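Local coordinates for protein Thf1 (Thermosynechococcus elongatus, PDB 5MJR) that may take part in the biogenesis of photosynthetic membranes and associates with the FtsH protease complex involved in photosystem II repair, at residues A[30-39]-A[89-100]. Residues are numbered along the deposited sequence; the frame is centred on the assembly and turned at random.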
loop_
_atom_site.group_PDB
_atom_site.type_symbol
_atom_site.label_atom_id
_atom_site.label_comp_id
_atom_site.label_asym_id
_atom_site.label_seq_id
_atom_site.Cartn_x
_atom_site.Cartn_y
_atom_site.Cartn_z
ATOM N N ALA A 30 19.386 9.591 2.431
ATOM C CA ALA A 30 18.506 10.111 3.456
ATOM C C ALA A 30 18.006 8.987 4.389
ATOM O O ALA A 30 17.920 9.132 5.600
ATOM C CB ALA A 30 17.396 10.947 2.874
ATOM N N PHE A 31 17.655 7.878 3.764
ATOM C CA PHE A 31 17.213 6.724 4.524
ATOM C C PHE A 31 18.258 6.253 5.524
ATOM O O PHE A 31 18.013 6.100 6.731
ATOM C CB PHE A 31 16.803 5.591 3.608
ATOM C CG PHE A 31 16.453 4.291 4.359
ATOM C CD1 PHE A 31 15.278 4.158 5.003
ATOM C CD2 PHE A 31 17.406 3.297 4.500
ATOM C CE1 PHE A 31 14.989 3.073 5.765
ATOM C CE2 PHE A 31 17.113 2.188 5.263
ATOM C CZ PHE A 31 15.864 2.073 5.906
ATOM N N TYR A 32 19.502 6.059 5.008
ATOM C CA TYR A 32 20.589 5.558 5.861
ATOM C C TYR A 32 21.146 6.539 6.839
ATOM O O TYR A 32 21.745 6.118 7.836
ATOM C CB TYR A 32 21.673 4.971 4.968
ATOM C CG TYR A 32 21.233 3.639 4.317
ATOM C CD1 TYR A 32 21.012 2.487 5.091
ATOM C CD2 TYR A 32 21.094 3.496 2.974
ATOM C CE1 TYR A 32 20.598 1.280 4.571
ATOM C CE2 TYR A 32 20.678 2.231 2.401
ATOM C CZ TYR A 32 20.490 1.152 3.209
ATOM O OH TYR A 32 20.063 -0.030 2.648
ATOM N N ALA A 33 20.884 7.821 6.601
ATOM C CA ALA A 33 21.209 8.897 7.593
ATOM C C ALA A 33 20.175 8.848 8.771
ATOM O O ALA A 33 20.559 9.160 9.912
ATOM C CB ALA A 33 21.221 10.245 6.942
ATOM N N ALA A 34 18.917 8.501 8.418
ATOM C CA ALA A 34 17.807 8.508 9.401
ATOM C C ALA A 34 17.743 7.193 10.213
ATOM O O ALA A 34 17.286 7.200 11.308
ATOM C CB ALA A 34 16.500 8.758 8.654
ATOM N N HIS A 35 18.244 6.094 9.624
ATOM C CA HIS A 35 18.328 4.820 10.319
ATOM C C HIS A 35 19.730 4.253 10.084
ATOM O O HIS A 35 19.991 3.706 9.012
ATOM C CB HIS A 35 17.260 3.831 9.856
ATOM C CG HIS A 35 17.264 2.581 10.619
ATOM N ND1 HIS A 35 16.752 2.490 11.878
ATOM C CD2 HIS A 35 17.746 1.329 10.290
ATOM C CE1 HIS A 35 16.925 1.224 12.320
ATOM N NE2 HIS A 35 17.492 0.520 11.386
ATOM N N THR A 36 20.559 4.296 11.119
ATOM C CA THR A 36 21.933 3.966 11.003
ATOM C C THR A 36 22.259 2.560 11.500
ATOM O O THR A 36 23.401 2.072 11.309
ATOM C CB THR A 36 22.808 4.985 11.764
ATOM O OG1 THR A 36 22.591 4.862 13.159
ATOM C CG2 THR A 36 22.586 6.393 11.338
ATOM N N ARG A 37 21.296 1.930 12.132
ATOM C CA ARG A 37 21.514 0.587 12.710
ATOM C C ARG A 37 21.532 -0.411 11.611
ATOM O O ARG A 37 20.875 -0.301 10.571
ATOM C CB ARG A 37 20.423 0.258 13.755
ATOM C CG ARG A 37 20.413 1.253 14.885
ATOM C CD ARG A 37 19.355 0.813 15.851
ATOM N NE ARG A 37 19.347 1.761 16.954
ATOM C CZ ARG A 37 18.668 1.551 18.065
ATOM N NH1 ARG A 37 17.935 0.457 18.195
ATOM N NH2 ARG A 37 18.701 2.476 19.023
ATOM N N PRO A 38 22.274 -1.505 11.815
ATOM C CA PRO A 38 22.379 -2.503 10.770
ATOM C C PRO A 38 21.059 -3.108 10.339
ATOM O O PRO A 38 20.219 -3.386 11.206
ATOM C CB PRO A 38 23.298 -3.568 11.447
ATOM C CG PRO A 38 24.044 -2.849 12.435
ATOM C CD PRO A 38 23.165 -1.814 12.957
ATOM N N ILE A 39 20.924 -3.320 9.040
ATOM C CA ILE A 39 19.758 -4.039 8.478
ATOM C C ILE A 39 20.264 -5.255 7.687
ATOM O O ILE A 39 21.128 -5.124 6.804
ATOM C CB ILE A 39 18.951 -3.153 7.486
ATOM C CG1 ILE A 39 18.474 -1.876 8.205
ATOM C CG2 ILE A 39 17.785 -3.938 6.881
ATOM C CD1 ILE A 39 17.897 -0.861 7.242
ATOM N N ASP A 89 13.408 -2.367 15.792
ATOM C CA ASP A 89 13.822 -1.382 14.831
ATOM C C ASP A 89 12.802 -1.130 13.717
ATOM O O ASP A 89 13.015 -0.211 12.940
ATOM C CB ASP A 89 15.180 -1.732 14.181
ATOM C CG ASP A 89 16.381 -1.613 15.145
ATOM O OD1 ASP A 89 16.239 -1.132 16.298
ATOM O OD2 ASP A 89 17.453 -1.901 14.626
ATOM N N ARG A 90 11.728 -1.951 13.649
ATOM C CA ARG A 90 10.853 -1.854 12.506
ATOM C C ARG A 90 10.137 -0.484 12.356
ATOM O O ARG A 90 10.123 0.098 11.265
ATOM C CB ARG A 90 9.893 -3.018 12.620
ATOM C CG ARG A 90 8.943 -3.076 11.522
ATOM C CD ARG A 90 8.275 -4.437 11.517
ATOM N NE ARG A 90 7.763 -4.779 12.814
ATOM C CZ ARG A 90 7.675 -5.994 13.332
ATOM N NH1 ARG A 90 7.972 -7.094 12.585
ATOM N NH2 ARG A 90 7.299 -6.122 14.627
ATOM N N ASP A 91 9.711 0.070 13.473
ATOM C CA ASP A 91 9.078 1.403 13.399
ATOM C C ASP A 91 10.066 2.534 13.013
ATOM O O ASP A 91 9.734 3.445 12.236
ATOM C CB ASP A 91 8.385 1.801 14.694
ATOM C CG ASP A 91 7.156 0.860 15.031
ATOM O OD1 ASP A 91 6.646 0.114 14.109
ATOM O OD2 ASP A 91 6.686 0.795 16.213
ATOM N N ARG A 92 11.304 2.436 13.488
ATOM C CA ARG A 92 12.302 3.402 13.102
ATOM C C ARG A 92 12.625 3.279 11.638
ATOM O O ARG A 92 12.862 4.285 10.945
ATOM C CB ARG A 92 13.667 3.123 13.877
ATOM C CG ARG A 92 13.601 3.568 15.280
ATOM C CD ARG A 92 14.816 3.004 16.032
ATOM N NE ARG A 92 15.013 3.502 17.390
ATOM C CZ ARG A 92 14.988 2.786 18.513
ATOM N NH1 ARG A 92 14.731 1.457 18.524
ATOM N NH2 ARG A 92 15.214 3.413 19.679
ATOM N N ILE A 93 12.641 2.091 11.100
ATOM C CA ILE A 93 12.863 1.893 9.688
ATOM C C ILE A 93 11.705 2.528 8.832
ATOM O O ILE A 93 11.965 3.157 7.819
ATOM C CB ILE A 93 13.040 0.386 9.310
ATOM C CG1 ILE A 93 14.386 -0.109 9.915
ATOM C CG2 ILE A 93 12.941 0.138 7.846
ATOM C CD1 ILE A 93 14.595 -1.569 9.861
ATOM N N PHE A 94 10.444 2.297 9.280
ATOM C CA PHE A 94 9.327 2.910 8.569
ATOM C C PHE A 94 9.410 4.464 8.562
ATOM O O PHE A 94 9.198 5.097 7.542
ATOM C CB PHE A 94 8.025 2.449 9.137
ATOM C CG PHE A 94 6.845 2.953 8.355
ATOM C CD1 PHE A 94 6.552 2.353 7.153
ATOM C CD2 PHE A 94 6.068 4.004 8.832
ATOM C CE1 PHE A 94 5.470 2.821 6.346
ATOM C CE2 PHE A 94 4.989 4.475 8.085
ATOM C CZ PHE A 94 4.738 3.856 6.821
ATOM N N HIS A 95 9.795 5.000 9.718
ATOM C CA HIS A 95 9.943 6.438 9.844
ATOM C C HIS A 95 10.961 6.921 8.810
ATOM O O HIS A 95 10.761 7.889 8.077
ATOM C CB HIS A 95 10.292 6.787 11.280
ATOM C CG HIS A 95 10.604 8.275 11.452
ATOM N ND1 HIS A 95 11.870 8.798 11.107
ATOM C CD2 HIS A 95 9.905 9.277 12.046
ATOM C CE1 HIS A 95 11.921 10.087 11.390
ATOM N NE2 HIS A 95 10.694 10.403 11.864
ATOM N N ALA A 96 12.119 6.253 8.816
ATOM C CA ALA A 96 13.210 6.615 7.919
ATOM C C ALA A 96 12.838 6.524 6.446
ATOM O O ALA A 96 13.184 7.384 5.599
ATOM C CB ALA A 96 14.457 5.821 8.248
ATOM N N LEU A 97 12.112 5.459 6.114
ATOM C CA LEU A 97 11.658 5.235 4.748
ATOM C C LEU A 97 10.751 6.421 4.342
ATOM O O LEU A 97 10.935 6.989 3.267
ATOM C CB LEU A 97 10.856 3.916 4.703
ATOM C CG LEU A 97 10.356 3.573 3.258
ATOM C CD1 LEU A 97 10.777 2.176 2.837
ATOM C CD2 LEU A 97 8.914 3.483 3.398
ATOM N N CYS A 98 9.836 6.818 5.194
ATOM C CA CYS A 98 8.927 7.890 4.784
ATOM C C CYS A 98 9.617 9.231 4.654
ATOM O O CYS A 98 9.440 9.963 3.657
ATOM C CB CYS A 98 7.754 7.982 5.769
ATOM S SG CYS A 98 6.623 6.587 5.655
ATOM N N VAL A 99 10.454 9.578 5.654
ATOM C CA VAL A 99 11.120 10.875 5.571
ATOM C C VAL A 99 12.070 10.919 4.392
ATOM O O VAL A 99 12.196 11.989 3.742
ATOM C CB VAL A 99 11.745 11.325 6.895
ATOM C CG1 VAL A 99 10.769 11.412 8.012
ATOM C CG2 VAL A 99 12.869 10.535 7.307
ATOM N N ALA A 100 12.717 9.801 4.055
ATOM C CA ALA A 100 13.591 9.762 2.884
ATOM C C ALA A 100 12.847 10.050 1.564
ATOM O O ALA A 100 13.446 10.531 0.592
ATOM C CB ALA A 100 14.266 8.429 2.804
HETATM O O HOH W 1 13.961 6.611 12.132
HETATM O O HOH W 2 17.743 -2.335 12.003
HETATM O O HOH W 3 16.945 1.469 21.188
#
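Phe-31 enters the groove of helix 90-100 as a knob among Ile-93, Ala-96, Leu-97 and Ala-100. Phe-31 CB rests on the methyl of Ala-100, 3.9 Å from Ala-100 CB. CG stands anti to the backbone N (chi1 174°), which carries the ring along the opposing helix; Phe-31 CD1 then lies 3.6 Å from Leu-97 N, Phe-31 CE1 meets Ile-93 O and Ala-96 CB, and Phe-31 CZ ends 4.0 Å from Ile-93 CG2. Leu-97 N and Ile-93 O, themselves paired in the helix, both face the ring's edge. Ile-47 and Leu-51 of helix 41-58 also touch this ring. In this all-helical THF1-family fold, residues 30-34, the end of helix 24-34, and helix 90-100 run roughly antiparallel (144°), their axes 8.2 Å apart at closest. Small residues allow this approach: Ala-34 CB is 3.6 Å from Ala-96 CB.

Beyond the helix end, His-35 lays one ring face over Ile-93, whose CG1 sits 3.6 Å from the centroid of the His-35 ring and near its normal, a CH-pi contact. A water bonded to His-35 NE2 also donates to Asp-89 OD2 and Pro-38 O. The other carboxylate oxygen, Asp-89 OD1, accepts Arg-37 NH1 on its syn side at 3.0 Å; the N-H angle of 134° marks a bent salt bridge. Arg-92 slides its guanidinium over a face of that of Arg-37, the planes tilted against each other, and a second water accepts from Arg-37 NH2 and, weakly, from Arg-92 NH2. An asparagine at Asp-89 would probably leave the two guanidinium groups without the carboxylate charge they share. Arg-92 NH1 reaches Asp-89 OD1 only by a long salt bridge of 3.7 Å.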